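Local coordinates for protein hypothetical methylmalonyl-CoA decarboxylase alpha subunit (PDB 1X0U) that is of unknown function but belongs to the carboxyl transferase family, in the ClpP/crotonase clan, and assembles as six copies of one chain, at residues V317-I322 against R354-F359; K348-I353 against L391-E396; P362-V367 against A500-L505; V367-Y372 against I415-K420. All blocks are in the same frame, centred on the assembly; numbering follows the deposited sequence.

Contact 1. Residues V317-I322 against R354-F359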
loop_
_atom_site.group_PDB
_atom_site.type_symbol
_atom_site.label_atom_id
_atom_site.label_comp_id
_atom_site.label_asym_id
_atom_site.label_seq_id
_atom_site.Cartn_x
_atom_site.Cartn_y
_atom_site.Cartn_z
ATOM N N VAL A 317 -7.620 36.733 1.129
ATOM C CA VAL A 317 -7.690 35.315 1.455
ATOM C C VAL A 317 -8.035 35.176 2.920
ATOM O O VAL A 317 -7.585 35.964 3.751
ATOM C CB VAL A 317 -6.341 34.571 1.180
ATOM C CG1 VAL A 317 -5.997 34.635 -0.314
ATOM C CG2 VAL A 317 -5.205 35.160 2.042
ATOM N N GLY A 318 -8.841 34.173 3.236
ATOM C CA GLY A 318 -9.216 33.964 4.611
ATOM C C GLY A 318 -10.157 32.797 4.776
ATOM O O GLY A 318 -10.515 32.119 3.798
ATOM N N PHE A 319 -10.556 32.575 6.024
ATOM C CA PHE A 319 -11.450 31.489 6.380
ATOM C C PHE A 319 -12.841 32.006 6.714
ATOM O O PHE A 319 -13.022 33.157 7.119
ATOM C CB PHE A 319 -10.908 30.726 7.597
ATOM C CG PHE A 319 -9.551 30.096 7.378
ATOM C CD1 PHE A 319 -8.442 30.536 8.098
ATOM C CD2 PHE A 319 -9.388 29.057 6.467
ATOM C CE1 PHE A 319 -7.187 29.946 7.911
ATOM C CE2 PHE A 319 -8.141 28.465 6.276
ATOM C CZ PHE A 319 -7.035 28.913 7.003
ATOM N N ALA A 320 -13.820 31.127 6.551
ATOM C CA ALA A 320 -15.203 31.456 6.838
ATOM C C ALA A 320 -15.965 30.156 6.815
ATOM O O ALA A 320 -15.410 29.104 6.514
ATOM C CB ALA A 320 -15.758 32.396 5.768
ATOM N N ARG A 321 -17.242 30.223 7.140
ATOM C CA ARG A 321 -18.058 29.035 7.088
ATOM C C ARG A 321 -19.202 29.297 6.141
ATOM O O ARG A 321 -19.697 30.420 6.052
ATOM C CB ARG A 321 -18.600 28.684 8.475
ATOM C CG ARG A 321 -17.583 27.986 9.351
ATOM C CD ARG A 321 -18.025 27.932 10.792
ATOM N NE ARG A 321 -16.932 27.482 11.645
ATOM C CZ ARG A 321 -16.433 26.253 11.626
ATOM N NH1 ARG A 321 -16.943 25.355 10.799
ATOM N NH2 ARG A 321 -15.410 25.930 12.417
ATOM N N ILE A 322 -19.597 28.259 5.416
ATOM C CA ILE A 322 -20.725 28.349 4.504
ATOM C C ILE A 322 -21.657 27.214 4.872
ATOM O O ILE A 322 -21.379 26.045 4.581
ATOM C CB ILE A 322 -20.291 28.234 3.041
ATOM C CG1 ILE A 322 -19.585 29.532 2.625
ATOM C CG2 ILE A 322 -21.511 27.973 2.164
ATOM C CD1 ILE A 322 -19.170 29.585 1.181
ATOM N N ARG A 354 -2.281 26.133 -0.699
ATOM C CA ARG A 354 -1.581 24.894 -0.376
ATOM C C ARG A 354 -1.923 24.462 1.044
ATOM O O ARG A 354 -2.191 23.277 1.290
ATOM C CB ARG A 354 -0.073 25.068 -0.525
ATOM C CG ARG A 354 0.373 25.460 -1.944
ATOM C CD ARG A 354 1.864 25.229 -2.119
ATOM N NE ARG A 354 2.177 23.822 -2.350
ATOM C CZ ARG A 354 3.190 23.178 -1.784
ATOM N NH1 ARG A 354 3.984 23.813 -0.936
ATOM N NH2 ARG A 354 3.436 21.916 -2.101
ATOM N N PHE A 355 -1.933 25.421 1.977
ATOM C CA PHE A 355 -2.272 25.102 3.362
ATOM C C PHE A 355 -3.681 24.528 3.445
ATOM O O PHE A 355 -3.897 23.492 4.080
ATOM C CB PHE A 355 -2.189 26.335 4.274
ATOM C CG PHE A 355 -2.668 26.070 5.677
ATOM C CD1 PHE A 355 -1.797 25.584 6.645
ATOM C CD2 PHE A 355 -4.020 26.196 5.999
ATOM C CE1 PHE A 355 -2.267 25.218 7.901
ATOM C CE2 PHE A 355 -4.493 25.831 7.243
ATOM C CZ PHE A 355 -3.609 25.336 8.202
ATOM N N CYS A 356 -4.645 25.210 2.825
ATOM C CA CYS A 356 -6.026 24.738 2.841
ATOM C C CYS A 356 -6.077 23.338 2.252
ATOM O O CYS A 356 -6.741 22.443 2.795
ATOM C CB CYS A 356 -6.934 25.673 2.034
ATOM S SG CYS A 356 -7.215 27.294 2.814
ATOM N N ASP A 357 -5.365 23.138 1.146
ATOM C CA ASP A 357 -5.356 21.822 0.517
ATOM C C ASP A 357 -4.805 20.760 1.453
ATOM O O ASP A 357 -5.413 19.702 1.630
ATOM C CB ASP A 357 -4.526 21.816 -0.764
ATOM C CG ASP A 357 -4.583 20.470 -1.475
ATOM O OD1 ASP A 357 -5.707 20.022 -1.792
ATOM O OD2 ASP A 357 -3.518 19.856 -1.712
ATOM N N ALA A 358 -3.652 21.042 2.055
ATOM C CA ALA A 358 -3.026 20.083 2.960
ATOM C C ALA A 358 -3.971 19.698 4.087
ATOM O O ALA A 358 -3.997 18.554 4.532
ATOM C CB ALA A 358 -1.737 20.670 3.539
ATOM N N PHE A 359 -4.766 20.655 4.543
ATOM C CA PHE A 359 -5.669 20.369 5.641
ATOM C C PHE A 359 -7.148 20.204 5.309
ATOM O O PHE A 359 -8.023 20.425 6.147
ATOM C CB PHE A 359 -5.435 21.401 6.745
ATOM C CG PHE A 359 -4.069 21.289 7.376
ATOM C CD1 PHE A 359 -3.047 22.162 7.026
ATOM C CD2 PHE A 359 -3.797 20.267 8.289
ATOM C CE1 PHE A 359 -1.776 22.024 7.573
ATOM C CE2 PHE A 359 -2.518 20.116 8.845
ATOM C CZ PHE A 359 -1.509 20.994 8.487
#
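Phe319 on strand 317-322 and Cys356 on helix 354-358 mark the nearest backbone approach, with their CA atoms 9.4 Å apart. Only side chains meet between them, and no hydrogen bond joins the two segments. Phe319 has CG set anti to the carbonyl carbon (chi1 -61°), and the far end of its ring reaches the helix. CE2 lies 3.8 Å from Cys356 SG. This is a sulfur-aromatic contact in which the sulfur approaches the ring obliquely, 5.0 Å from SG to the Phe319 ring centroid. Next to it, Phe319 CZ lies 4.0 Å from Phe355 CE2, and the two side chains cross at about a right angle. Phe355 is covered on one face by Phe359, whose CD1 sits 3.3 Å above the plane of the Phe355 ring, toward its rim. Phe359 is the residue where the chain leaves the helix. All three touching residues are buried. Phe319 also meets Phe352 of the same helix and Leu249 of helix 239-252, while Phe355 makes an edge-to-face pair with Phe187. The strand itself is bonded between strands 305-307 and 325-332, and helix 343-358 packs over it.

Contact 2. Residues K348-I353 against L391-E396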
loop_
_atom_site.group_PDB
_atom_site.type_symbol
_atom_site.label_atom_id
_atom_site.label_comp_id
_atom_site.label_asym_id
_atom_site.label_seq_id
_atom_site.Cartn_x
_atom_site.Cartn_y
_atom_site.Cartn_z
ATOM N N LYS A 348 1.189 35.333 -1.248
ATOM C CA LYS A 348 0.144 35.254 -0.246
ATOM C C LYS A 348 -0.899 34.200 -0.647
ATOM O O LYS A 348 -1.187 33.272 0.104
ATOM C CB LYS A 348 -0.481 36.643 -0.115
ATOM C CG LYS A 348 -1.816 36.736 0.598
ATOM C CD LYS A 348 -2.159 38.218 0.744
ATOM C CE LYS A 348 -3.580 38.474 1.194
ATOM N NZ LYS A 348 -3.749 39.949 1.435
ATOM N N ALA A 349 -1.450 34.338 -1.844
ATOM C CA ALA A 349 -2.463 33.399 -2.325
ATOM C C ALA A 349 -1.954 31.961 -2.437
ATOM O O ALA A 349 -2.563 31.037 -1.899
ATOM C CB ALA A 349 -3.006 33.866 -3.690
ATOM N N ALA A 350 -0.831 31.780 -3.126
ATOM C CA ALA A 350 -0.268 30.451 -3.333
ATOM C C ALA A 350 -0.047 29.669 -2.038
ATOM O O ALA A 350 -0.453 28.512 -1.935
ATOM C CB ALA A 350 1.024 30.554 -4.117
ATOM N N ARG A 351 0.574 30.303 -1.049
ATOM C CA ARG A 351 0.849 29.649 0.234
ATOM C C ARG A 351 -0.466 29.315 0.930
ATOM O O ARG A 351 -0.603 28.267 1.561
ATOM C CB ARG A 351 1.694 30.574 1.120
ATOM C CG ARG A 351 2.848 29.893 1.871
ATOM C CD ARG A 351 2.355 29.070 3.020
ATOM N NE ARG A 351 3.420 28.428 3.804
ATOM C CZ ARG A 351 4.077 28.986 4.826
ATOM N NH1 ARG A 351 3.819 30.233 5.220
ATOM N NH2 ARG A 351 4.949 28.259 5.512
ATOM N N PHE A 352 -1.428 30.223 0.823
ATOM C CA PHE A 352 -2.740 30.010 1.427
ATOM C C PHE A 352 -3.465 28.797 0.838
ATOM O O PHE A 352 -3.967 27.953 1.579
ATOM C CB PHE A 352 -3.636 31.242 1.243
ATOM C CG PHE A 352 -5.027 31.072 1.814
ATOM C CD1 PHE A 352 -5.238 31.096 3.188
ATOM C CD2 PHE A 352 -6.129 30.911 0.977
ATOM C CE1 PHE A 352 -6.524 30.969 3.727
ATOM C CE2 PHE A 352 -7.426 30.783 1.506
ATOM C CZ PHE A 352 -7.621 30.814 2.882
ATOM N N ILE A 353 -3.544 28.687 -0.482
ATOM C CA ILE A 353 -4.269 27.536 -1.003
ATOM C C ILE A 353 -3.612 26.186 -0.668
ATOM O O ILE A 353 -4.310 25.212 -0.361
ATOM C CB ILE A 353 -4.541 27.637 -2.535
ATOM C CG1 ILE A 353 -3.262 27.469 -3.324
ATOM C CG2 ILE A 353 -5.171 29.016 -2.873
ATOM C CD1 ILE A 353 -2.744 28.801 -3.844
ATOM N N LEU A 391 -0.582 29.036 -9.871
ATOM C CA LEU A 391 -0.952 28.034 -10.866
ATOM C C LEU A 391 -0.642 26.632 -10.330
ATOM O O LEU A 391 -1.468 25.720 -10.420
ATOM C CB LEU A 391 -0.182 28.280 -12.165
ATOM C CG LEU A 391 -0.392 29.649 -12.826
ATOM C CD1 LEU A 391 0.552 29.820 -13.993
ATOM C CD2 LEU A 391 -1.838 29.783 -13.288
ATOM N N TYR A 392 0.552 26.490 -9.760
ATOM C CA TYR A 392 1.009 25.238 -9.196
ATOM C C TYR A 392 0.113 24.857 -8.029
ATOM O O TYR A 392 -0.425 23.757 -7.972
ATOM C CB TYR A 392 2.459 25.383 -8.711
ATOM C CG TYR A 392 3.085 24.094 -8.201
ATOM C CD1 TYR A 392 2.628 23.480 -7.029
ATOM C CD2 TYR A 392 4.106 23.472 -8.909
ATOM C CE1 TYR A 392 3.179 22.269 -6.576
ATOM C CE2 TYR A 392 4.657 22.267 -8.469
ATOM C CZ TYR A 392 4.189 21.671 -7.307
ATOM O OH TYR A 392 4.720 20.469 -6.898
ATOM N N ALA A 393 -0.059 25.789 -7.101
ATOM C CA ALA A 393 -0.872 25.531 -5.924
ATOM C C ALA A 393 -2.301 25.051 -6.221
ATOM O O ALA A 393 -2.788 24.118 -5.579
ATOM C CB ALA A 393 -0.883 26.764 -5.052
ATOM N N PHE A 394 -2.989 25.683 -7.171
ATOM C CA PHE A 394 -4.348 25.245 -7.510
ATOM C C PHE A 394 -4.304 23.905 -8.249
ATOM O O PHE A 394 -5.067 22.993 -7.941
ATOM C CB PHE A 394 -5.067 26.285 -8.387
ATOM C CG PHE A 394 -5.878 27.283 -7.611
ATOM C CD1 PHE A 394 -5.693 28.646 -7.802
ATOM C CD2 PHE A 394 -6.842 26.859 -6.707
ATOM C CE1 PHE A 394 -6.456 29.567 -7.109
ATOM C CE2 PHE A 394 -7.615 27.773 -6.003
ATOM C CZ PHE A 394 -7.422 29.133 -6.206
ATOM N N ALA A 395 -3.414 23.792 -9.231
ATOM C CA ALA A 395 -3.288 22.545 -9.986
ATOM C C ALA A 395 -2.938 21.378 -9.065
ATOM O O ALA A 395 -3.292 20.231 -9.336
ATOM C CB ALA A 395 -2.231 22.689 -11.074
ATOM N N GLU A 396 -2.247 21.676 -7.970
ATOM C CA GLU A 396 -1.843 20.659 -7.000
ATOM C C GLU A 396 -2.985 20.223 -6.090
ATOM O O GLU A 396 -3.172 19.039 -5.818
ATOM C CB GLU A 396 -0.711 21.210 -6.132
ATOM C CG GLU A 396 -0.291 20.315 -4.968
ATOM C CD GLU A 396 0.767 20.977 -4.109
ATOM O OE1 GLU A 396 1.908 20.465 -4.049
ATOM O OE2 GLU A 396 0.458 22.025 -3.502
#
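Ile353 faces Ala393 and Phe394 with different branches. Its CG2 methyl, set anti to the carbonyl carbon, lies over one face of the Phe394 ring, with Ile353 CG2 4.0 Å from Phe394 CZ. The two side chains cross at about a right angle. Phe394 leaves its own helix to one side, and the far end of its ring comes back toward helix 348-353. The CG1 branch of Ile353 is directed at the Ala393 methyl. Its modelled distances there are too short for carbon atoms, so the exact placing of that branch is doubtful. Nearly one turn earlier, Ala350 meets Ala393 methyl to methyl, with the CB atoms 4.3 Å apart. The Ala393 CB also lies 3.6 Å from the Ala350 O. These small residues let the helices come close: the two short axes approach to 8.6 Å and run nearly parallel, 20° apart. Beyond them, Phe394 packs on Leu363 and Ser365 of strand 363-369. Glu396 forms a salt bridge with Arg354, one residue past Ile353, which ties the same two helices. Helices 343-358 and 383-396 each link neighbouring parallel strands, 325-332 to 363-369 and 363-369 to 401-406. Their close packing belongs to two successive beta-alpha-beta crossovers, in keeping with the crotonase-like fold of this family.

Contact 3. Residues P362-V367 against A500-L505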
loop_
_atom_site.group_PDB
_atom_site.type_symbol
_atom_site.label_atom_id
_atom_site.label_comp_id
_atom_site.label_asym_id
_atom_site.label_seq_id
_atom_site.Cartn_x
_atom_site.Cartn_y
_atom_site.Cartn_z
ATOM N N PRO A 362 -11.992 23.224 1.705
ATOM C CA PRO A 362 -12.462 23.557 0.355
ATOM C C PRO A 362 -12.090 25.014 0.010
ATOM O O PRO A 362 -12.046 25.876 0.894
ATOM C CB PRO A 362 -13.978 23.373 0.462
ATOM C CG PRO A 362 -14.138 22.368 1.542
ATOM C CD PRO A 362 -13.108 22.771 2.556
ATOM N N LEU A 363 -11.833 25.290 -1.267
ATOM C CA LEU A 363 -11.467 26.642 -1.684
ATOM C C LEU A 363 -12.445 27.328 -2.633
ATOM O O LEU A 363 -12.863 26.756 -3.639
ATOM C CB LEU A 363 -10.092 26.645 -2.344
ATOM C CG LEU A 363 -8.886 26.373 -1.449
ATOM C CD1 LEU A 363 -7.699 25.917 -2.315
ATOM C CD2 LEU A 363 -8.548 27.641 -0.654
ATOM N N ILE A 364 -12.789 28.568 -2.314
ATOM C CA ILE A 364 -13.680 29.340 -3.162
ATOM C C ILE A 364 -12.954 30.530 -3.769
ATOM O O ILE A 364 -12.357 31.334 -3.048
ATOM C CB ILE A 364 -14.890 29.886 -2.375
ATOM C CG1 ILE A 364 -15.734 28.728 -1.840
ATOM C CG2 ILE A 364 -15.739 30.770 -3.281
ATOM C CD1 ILE A 364 -16.259 27.815 -2.934
ATOM N N SER A 365 -13.007 30.641 -5.094
ATOM C CA SER A 365 -12.402 31.774 -5.782
ATOM C C SER A 365 -13.501 32.748 -6.235
ATOM O O SER A 365 -14.530 32.339 -6.775
ATOM C CB SER A 365 -11.613 31.323 -7.014
ATOM O OG SER A 365 -10.526 30.492 -6.663
ATOM N N LEU A 366 -13.270 34.034 -5.994
ATOM C CA LEU A 366 -14.186 35.094 -6.399
ATOM C C LEU A 366 -13.270 35.935 -7.263
ATOM O O LEU A 366 -12.301 36.516 -6.776
ATOM C CB LEU A 366 -14.687 35.868 -5.173
ATOM C CG LEU A 366 -15.437 34.962 -4.186
ATOM C CD1 LEU A 366 -15.632 35.653 -2.850
ATOM C CD2 LEU A 366 -16.757 34.561 -4.786
ATOM N N VAL A 367 -13.580 35.998 -8.553
ATOM C CA VAL A 367 -12.719 36.682 -9.503
ATOM C C VAL A 367 -13.101 38.041 -10.060
ATOM O O VAL A 367 -14.258 38.296 -10.403
ATOM C CB VAL A 367 -12.444 35.750 -10.714
ATOM C CG1 VAL A 367 -11.407 36.382 -11.649
ATOM C CG2 VAL A 367 -11.982 34.383 -10.216
ATOM N N ALA A 500 -24.563 24.058 -2.495
ATOM C CA ALA A 500 -24.910 22.823 -3.207
ATOM C C ALA A 500 -23.653 22.190 -3.796
ATOM O O ALA A 500 -23.512 20.976 -3.803
ATOM C CB ALA A 500 -25.930 23.105 -4.315
ATOM N N GLY A 501 -22.742 23.025 -4.284
ATOM C CA GLY A 501 -21.508 22.522 -4.863
ATOM C C GLY A 501 -20.633 21.826 -3.827
ATOM O O GLY A 501 -20.171 20.700 -4.042
ATOM N N LEU A 502 -20.403 22.494 -2.698
ATOM C CA LEU A 502 -19.589 21.923 -1.634
ATOM C C LEU A 502 -20.210 20.623 -1.117
ATOM O O LEU A 502 -19.506 19.638 -0.925
ATOM C CB LEU A 502 -19.426 22.922 -0.479
ATOM C CG LEU A 502 -18.656 24.215 -0.766
ATOM C CD1 LEU A 502 -18.492 25.001 0.526
ATOM C CD2 LEU A 502 -17.297 23.893 -1.366
ATOM N N GLU A 503 -21.522 20.631 -0.891
ATOM C CA GLU A 503 -22.255 19.454 -0.415
ATOM C C GLU A 503 -21.938 18.241 -1.283
ATOM O O GLU A 503 -21.697 17.137 -0.778
ATOM C CB GLU A 503 -23.761 19.729 -0.466
ATOM C CG GLU A 503 -24.669 18.496 -0.362
ATOM C CD GLU A 503 -24.950 18.091 1.069
ATOM O OE1 GLU A 503 -25.697 17.107 1.281
ATOM O OE2 GLU A 503 -24.426 18.759 1.985
ATOM N N MET A 504 -21.954 18.459 -2.594
ATOM C CA MET A 504 -21.680 17.409 -3.560
ATOM C C MET A 504 -20.194 17.039 -3.567
ATOM O O MET A 504 -19.836 15.873 -3.671
ATOM C CB MET A 504 -22.135 17.884 -4.950
ATOM C CG MET A 504 -21.884 16.925 -6.114
ATOM S SD MET A 504 -20.188 16.960 -6.748
ATOM C CE MET A 504 -20.190 18.488 -7.691
ATOM N N LEU A 505 -19.334 18.039 -3.421
ATOM C CA LEU A 505 -17.893 17.832 -3.439
ATOM C C LEU A 505 -17.207 17.366 -2.149
ATOM O O LEU A 505 -16.025 17.024 -2.180
ATOM C CB LEU A 505 -17.222 19.116 -3.912
ATOM C CG LEU A 505 -17.593 19.521 -5.337
ATOM C CD1 LEU A 505 -17.038 20.901 -5.656
ATOM C CD2 LEU A 505 -17.060 18.473 -6.306
#
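Leu502 reaches from helix 500-505 to Pro362 and Ile364 with a single methyl, CD2. This Leu502 methyl lies 3.8 Å from Pro362 CB and, more loosely, 4.3 Å from Ile364 CD1. The contact is wholly apolar and no hydrogen bond crosses it. Leu502 CG is anti to the carbonyl carbon (chi1 -65°), which carries the branch out from the helix toward the start of the strand. Pro362 meets it with CB, a corner of its ring, and the bond to that atom points at the helix. Backbone approach is also nearest here, with the CA atoms of Pro362 and Leu502 7.6 Å apart. Ile364 starts off to one side, but its chain bends at chi2 (-59°), and this brings CD1 close to Leu502. Only part of this contact is buried, since Pro362 and Leu502 keep some exposure. Leu363, between the two touching residues, points away, as alternation along a strand requires, and packs on Cys356 of helix 343-358. The sheet holds the backbone: Pro362 and Ile364 both bond to Gly328 of strand 325-332, and Leu502 touches Val327 of that strand. On helix 494-505, Met504 packs on Trp85 and Leu505 on Leu121 of the third subunit. The helix thus lies between the sheet of its own chain and that neighbouring subunit, on the face of strand 363-369 that is turned away from helix 343-358.

Contact 4. Residues V367-Y372 against I415-K420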
loop_
_atom_site.group_PDB
_atom_site.type_symbol
_atom_site.label_atom_id
_atom_site.label_comp_id
_atom_site.label_asym_id
_atom_site.label_seq_id
_atom_site.Cartn_x
_atom_site.Cartn_y
_atom_site.Cartn_z
ATOM N N VAL A 367 -13.580 35.998 -8.553
ATOM C CA VAL A 367 -12.719 36.682 -9.503
ATOM C C VAL A 367 -13.101 38.041 -10.060
ATOM O O VAL A 367 -14.258 38.296 -10.403
ATOM C CB VAL A 367 -12.444 35.750 -10.714
ATOM C CG1 VAL A 367 -11.407 36.382 -11.649
ATOM C CG2 VAL A 367 -11.982 34.383 -10.216
ATOM N N ASP A 368 -12.082 38.892 -10.171
ATOM C CA ASP A 368 -12.195 40.228 -10.742
ATOM C C ASP A 368 -10.787 40.783 -10.819
ATOM O O ASP A 368 -10.390 41.635 -10.039
ATOM C CB ASP A 368 -13.084 41.149 -9.894
ATOM C CG ASP A 368 -13.371 42.470 -10.591
ATOM O OD1 ASP A 368 -13.050 42.589 -11.797
ATOM O OD2 ASP A 368 -13.922 43.387 -9.936
ATOM N N THR A 369 -10.026 40.265 -11.769
ATOM C CA THR A 369 -8.649 40.677 -11.953
ATOM C C THR A 369 -8.366 40.884 -13.438
ATOM O O THR A 369 -8.711 40.042 -14.269
ATOM C CB THR A 369 -7.683 39.619 -11.355
ATOM O OG1 THR A 369 -6.328 39.986 -11.641
ATOM C CG2 THR A 369 -7.977 38.228 -11.926
ATOM N N PRO A 370 -7.748 42.021 -13.787
ATOM C CA PRO A 370 -7.399 42.394 -15.157
ATOM C C PRO A 370 -6.042 41.864 -15.614
ATOM O O PRO A 370 -5.682 41.999 -16.782
ATOM C CB PRO A 370 -7.405 43.911 -15.091
ATOM C CG PRO A 370 -6.758 44.146 -13.765
ATOM C CD PRO A 370 -7.454 43.136 -12.864
ATOM N N GLY A 371 -5.285 41.272 -14.692
ATOM C CA GLY A 371 -3.970 40.763 -15.044
ATOM C C GLY A 371 -2.958 41.021 -13.943
ATOM O O GLY A 371 -3.319 41.048 -12.779
ATOM N N TYR A 372 -1.695 41.227 -14.310
ATOM C CA TYR A 372 -0.636 41.457 -13.331
ATOM C C TYR A 372 -0.124 42.888 -13.337
ATOM O O TYR A 372 -0.323 43.612 -14.303
ATOM C CB TYR A 372 0.537 40.495 -13.590
ATOM C CG TYR A 372 0.145 39.035 -13.476
ATOM C CD1 TYR A 372 -0.678 38.435 -14.438
ATOM C CD2 TYR A 372 0.506 38.280 -12.352
ATOM C CE1 TYR A 372 -1.141 37.129 -14.270
ATOM C CE2 TYR A 372 0.051 36.986 -12.181
ATOM C CZ TYR A 372 -0.778 36.420 -13.137
ATOM O OH TYR A 372 -1.301 35.173 -12.925
ATOM N N ILE A 415 -6.477 32.439 -15.494
ATOM C CA ILE A 415 -6.039 31.066 -15.291
ATOM C C ILE A 415 -5.588 30.861 -13.857
ATOM O O ILE A 415 -5.899 29.847 -13.241
ATOM C CB ILE A 415 -4.853 30.730 -16.238
ATOM C CG1 ILE A 415 -5.248 31.051 -17.676
ATOM C CG2 ILE A 415 -4.465 29.246 -16.107
ATOM C CD1 ILE A 415 -4.100 31.006 -18.646
ATOM N N ALA A 416 -4.869 31.844 -13.323
ATOM C CA ALA A 416 -4.346 31.756 -11.963
ATOM C C ALA A 416 -5.408 31.794 -10.872
ATOM O O ALA A 416 -5.111 31.528 -9.707
ATOM C CB ALA A 416 -3.311 32.868 -11.727
ATOM N N MET A 417 -6.645 32.118 -11.223
ATOM C CA MET A 417 -7.674 32.153 -10.194
ATOM C C MET A 417 -8.408 30.822 -10.104
ATOM O O MET A 417 -9.303 30.661 -9.276
ATOM C CB MET A 417 -8.661 33.303 -10.443
ATOM C CG MET A 417 -8.089 34.695 -10.139
ATOM S SD MET A 417 -7.404 34.805 -8.469
ATOM C CE MET A 417 -8.914 34.831 -7.471
ATOM N N SER A 418 -8.000 29.880 -10.959
ATOM C CA SER A 418 -8.539 28.513 -11.043
ATOM C C SER A 418 -9.619 28.302 -12.100
ATOM O O SER A 418 -10.771 28.703 -11.922
ATOM C CB SER A 418 -9.081 28.026 -9.693
ATOM O OG SER A 418 -9.623 26.710 -9.825
ATOM N N ILE A 419 -9.232 27.656 -13.195
ATOM C CA ILE A 419 -10.152 27.361 -14.285
ATOM C C ILE A 419 -10.245 25.846 -14.440
ATOM O O ILE A 419 -9.375 25.120 -13.963
ATOM C CB ILE A 419 -9.677 27.980 -15.609
ATOM C CG1 ILE A 419 -8.304 27.427 -15.991
ATOM C CG2 ILE A 419 -9.641 29.489 -15.479
ATOM C CD1 ILE A 419 -7.804 27.913 -17.356
ATOM N N LYS A 420 -11.296 25.368 -15.096
ATOM C CA LYS A 420 -11.476 23.931 -15.264
ATOM C C LYS A 420 -10.224 23.168 -15.691
ATOM O O LYS A 420 -9.873 22.166 -15.077
ATOM C CB LYS A 420 -12.608 23.643 -16.249
ATOM C CG LYS A 420 -14.006 23.849 -15.675
ATOM C CD LYS A 420 -15.060 23.566 -16.744
ATOM C CE LYS A 420 -16.432 23.394 -16.133
ATOM N NZ LYS A 420 -17.440 23.052 -17.177
#
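Met417, Val367 and Tyr372 carry most of this contact. Met417 lies against Val367, and the two side chains slide past each other in opposite directions. Val367 CG2 is 3.5 Å from Met417 CB, which is tight for two carbons. The Met417 chain then bends at chi2 (-54°) and at chi3 (-73°). This folds Met417 CE back to 4.1 Å from Val367 CG2. Thr369, two residues along the strand, adds its methyl, with Thr369 CG2 4.0 Å from Met417 CG. The hydroxyl of Thr369 is turned to other partners: OG1 bonds to the Gly339 O and receives a weak bond from the Gly371 N. Tyr372 brings its phenol end to Ala416, with Tyr372 OH 3.3 Å from the Ala416 CB. That is a packing contact and not a hydrogen bond. The Tyr372 side chain also packs on Val200 of the second subunit. Ser418 turns the chain with a positive phi (96°). The Ser365 hydroxyl, two residues before Val367 on the same face of the strand, hydrogen-bonds the Met417 O. Asp368, between Val367 and Thr369, points to the other face. Met417 therefore covers the C-terminal end of strand 363-369, just where it passes into a loop near a subunit interface. This strand runs parallel to both its neighbours in the mixed sheet, as part of the crotonase-like carboxyl transferase domain.

In the fold
Contacts 1, 2 and 4 are buried, while contact 3 lies nearer the surface and keeps partial exposure. Contacts 1 and 2 share helix 343-358, and contacts 3 and 4 share strand 363-369 and its residue Val367. Contact 4 is nested inside the long chain loop that contact 3 closes. No hydrogen bond crosses any of the four, and most of the touching is apolar. Contact 1 uses rings and a thiol, contact 2 an isoleucine against alanine and a phenylalanine ring, contact 3 one leucine methyl, and contact 4 a bent methionine and, as an exception, a tyrosine hydroxyl. Contacts 1, 2 and 4 touch the second subunit. Contact 3 reaches the third, as does Lys420 of contact 4.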